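Long-range contact in paenibacillus xanthan lyase (PDB 6F2P), which cleaves the polysaccharide xanthan as a lyase, probably by beta-elimination as in other family 8 polysaccharide lyases: residues Val978-Thr983 and Ala1017-Asp1023. Sequence-based numbering, arbitrary orientation.
Sequences VPVDVT and AIKIRTD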
loop_
_atom_site.group_PDB
_atom_site.type_symbol
_atom_site.label_atom_id
_atom_site.label_comp_id
_atom_site.label_asym_id
_atom_site.label_seq_id
_atom_site.Cartn_x
_atom_site.Cartn_y
_atom_site.Cartn_z
ATOM N N VAL A 978 10.841 -65.926 27.604
ATOM C CA VAL A 978 9.908 -64.847 27.899
ATOM C C VAL A 978 9.035 -64.555 26.686
ATOM O O VAL A 978 9.547 -64.156 25.639
ATOM C CB VAL A 978 10.646 -63.569 28.319
ATOM C CG1 VAL A 978 9.647 -62.487 28.719
ATOM C CG2 VAL A 978 11.610 -63.873 29.455
ATOM N N PRO A 979 7.713 -64.767 26.819
ATOM C CA PRO A 979 6.787 -64.492 25.715
ATOM C C PRO A 979 6.511 -62.997 25.567
ATOM O O PRO A 979 6.162 -62.329 26.542
ATOM C CB PRO A 979 5.513 -65.234 26.132
ATOM C CG PRO A 979 5.564 -65.261 27.610
ATOM C CD PRO A 979 7.022 -65.347 27.985
ATOM N N VAL A 980 6.685 -62.480 24.354
ATOM C CA VAL A 980 6.446 -61.070 24.073
ATOM C C VAL A 980 5.446 -60.910 22.935
ATOM O O VAL A 980 5.641 -61.455 21.851
ATOM C CB VAL A 980 7.750 -60.346 23.693
ATOM C CG1 VAL A 980 7.482 -58.867 23.446
ATOM C CG2 VAL A 980 8.790 -60.530 24.783
ATOM N N ASP A 981 4.369 -60.173 23.187
ATOM C CA ASP A 981 3.400 -59.863 22.139
ATOM C C ASP A 981 3.696 -58.516 21.507
ATOM O O ASP A 981 4.064 -57.567 22.194
ATOM C CB ASP A 981 1.975 -59.848 22.691
ATOM C CG ASP A 981 1.522 -61.203 23.156
ATOM O OD1 ASP A 981 2.030 -62.213 22.620
ATOM O OD2 ASP A 981 0.661 -61.260 24.060
ATOM N N VAL A 982 3.537 -58.439 20.194
ATOM C CA VAL A 982 3.587 -57.167 19.498
ATOM C C VAL A 982 2.286 -56.997 18.727
ATOM O O VAL A 982 2.076 -57.646 17.703
ATOM C CB VAL A 982 4.781 -57.093 18.533
ATOM C CG1 VAL A 982 4.755 -55.786 17.765
ATOM C CG2 VAL A 982 6.086 -57.248 19.295
ATOM N N THR A 983 1.398 -56.151 19.238
ATOM C CA THR A 983 0.145 -55.875 18.546
ATOM C C THR A 983 0.339 -54.680 17.627
ATOM O O THR A 983 0.605 -53.577 18.082
ATOM C CB THR A 983 -1.011 -55.595 19.524
ATOM O OG1 THR A 983 -1.013 -56.578 20.569
ATOM C CG2 THR A 983 -2.343 -55.628 18.795
ATOM N N ALA A 1017 0.558 -52.202 20.721
ATOM C CA ALA A 1017 1.119 -52.484 22.033
ATOM C C ALA A 1017 2.210 -53.539 21.966
ATOM O O ALA A 1017 2.268 -54.345 21.038
ATOM C CB ALA A 1017 0.029 -52.912 22.994
ATOM N N ILE A 1018 3.084 -53.512 22.961
ATOM C CA ILE A 1018 4.142 -54.493 23.082
ATOM C C ILE A 1018 4.112 -55.015 24.506
ATOM O O ILE A 1018 4.594 -54.348 25.424
ATOM C CB ILE A 1018 5.507 -53.870 22.776
ATOM C CG1 ILE A 1018 5.496 -53.266 21.373
ATOM C CG2 ILE A 1018 6.609 -54.906 22.898
ATOM C CD1 ILE A 1018 6.670 -52.368 21.095
ATOM N N LYS A 1019 3.525 -56.198 24.684
ATOM C CA LYS A 1019 3.301 -56.772 26.009
ATOM C C LYS A 1019 4.316 -57.863 26.351
ATOM O O LYS A 1019 4.705 -58.661 25.496
ATOM C CB LYS A 1019 1.875 -57.329 26.124
ATOM C CG LYS A 1019 1.543 -57.892 27.507
ATOM C CD LYS A 1019 0.261 -58.723 27.514
ATOM C CE LYS A 1019 -0.985 -57.865 27.348
ATOM N NZ LYS A 1019 -2.225 -58.679 27.533
ATOM N N ILE A 1020 4.745 -57.879 27.609
ATOM C CA ILE A 1020 5.588 -58.943 28.128
ATOM C C ILE A 1020 4.764 -59.789 29.088
ATOM O O ILE A 1020 4.269 -59.283 30.091
ATOM C CB ILE A 1020 6.809 -58.376 28.865
ATOM C CG1 ILE A 1020 7.737 -57.668 27.874
ATOM C CG2 ILE A 1020 7.552 -59.477 29.592
ATOM C CD1 ILE A 1020 8.877 -56.924 28.532
ATOM N N ARG A 1021 4.596 -61.068 28.760
ATOM C CA ARG A 1021 3.830 -62.000 29.587
ATOM C C ARG A 1021 4.787 -62.893 30.370
ATOM O O ARG A 1021 5.991 -62.910 30.101
ATOM C CB ARG A 1021 2.890 -62.854 28.724
ATOM C CG ARG A 1021 1.585 -62.168 28.295
ATOM C CD ARG A 1021 1.117 -62.672 26.926
ATOM N NE ARG A 1021 1.386 -64.101 26.750
ATOM C CZ ARG A 1021 1.819 -64.656 25.619
ATOM N NH1 ARG A 1021 2.033 -63.911 24.546
ATOM N NH2 ARG A 1021 2.037 -65.963 25.555
ATOM N N THR A 1022 4.258 -63.628 31.343
ATOM C CA THR A 1022 5.106 -64.457 32.203
ATOM C C THR A 1022 4.739 -65.946 32.173
ATOM O O THR A 1022 5.315 -66.743 32.917
ATOM C CB THR A 1022 5.098 -63.951 33.661
ATOM O OG1 THR A 1022 3.755 -63.964 34.163
ATOM C CG2 THR A 1022 5.662 -62.530 33.740
ATOM N N ASP A 1023 3.792 -66.307 31.306
ATOM C CA ASP A 1023 3.303 -67.681 31.193
ATOM C C ASP A 1023 4.432 -68.671 30.922
ATOM O O ASP A 1023 5.215 -68.491 29.990
ATOM C CB ASP A 1023 2.253 -67.787 30.080
ATOM C CG ASP A 1023 1.126 -66.773 30.234
ATOM O OD1 ASP A 1023 1.313 -65.606 29.823
ATOM O OD2 ASP A 1023 0.049 -67.142 30.753
#
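Ala-1017 pairs with Thr-983 through two backbone hydrogen bonds: Ala-1017 N gives one to Thr-983 O (3.0 Å) and Ala-1017 O receives one from Thr-983 N (2.7 Å). Ile-1018 faces Val-982 in a non-hydrogen-bonded pair; Ile-1018 CG2 lies 4.1 Å from Val-980 CG1. Lys-1019 and Asp-981 form a second hydrogen-bonded pair: Lys-1019 N donates to Asp-981 O (2.9 Å), and Asp-981 N to Lys-1019 O (2.8 Å). The two strands are antiparallel neighbours in a five-stranded sheet of the Golvesin C-terminal domain, between strands 949-952 and 987-993. Ile-1020 is paired with Val-980, and Ile-1020 CG2 touches Val-978 CG1 (3.8 Å). Ile-1018, Ile-1020 and Val-980 pack on Met-966 of strand 960-967, in the domain's second antiparallel sheet, so they lie between the two sheets. Arg-1021 N donates a hydrogen bond to Pro-979 O (3.0 Å). The Arg-1021 guanidinium has Pro-979 CB over one face, and Arg-1021 NH1 forms a salt bridge with Asp-981 OD1 (2.6 Å). Thr-1022 OG1 hydrogen-bonds to Gly-946 N. Asp-1023 OD1 forms a long salt bridge with Arg-1021 NE (3.4 Å), and Asp-1023 belongs to a calcium site with Gly-946.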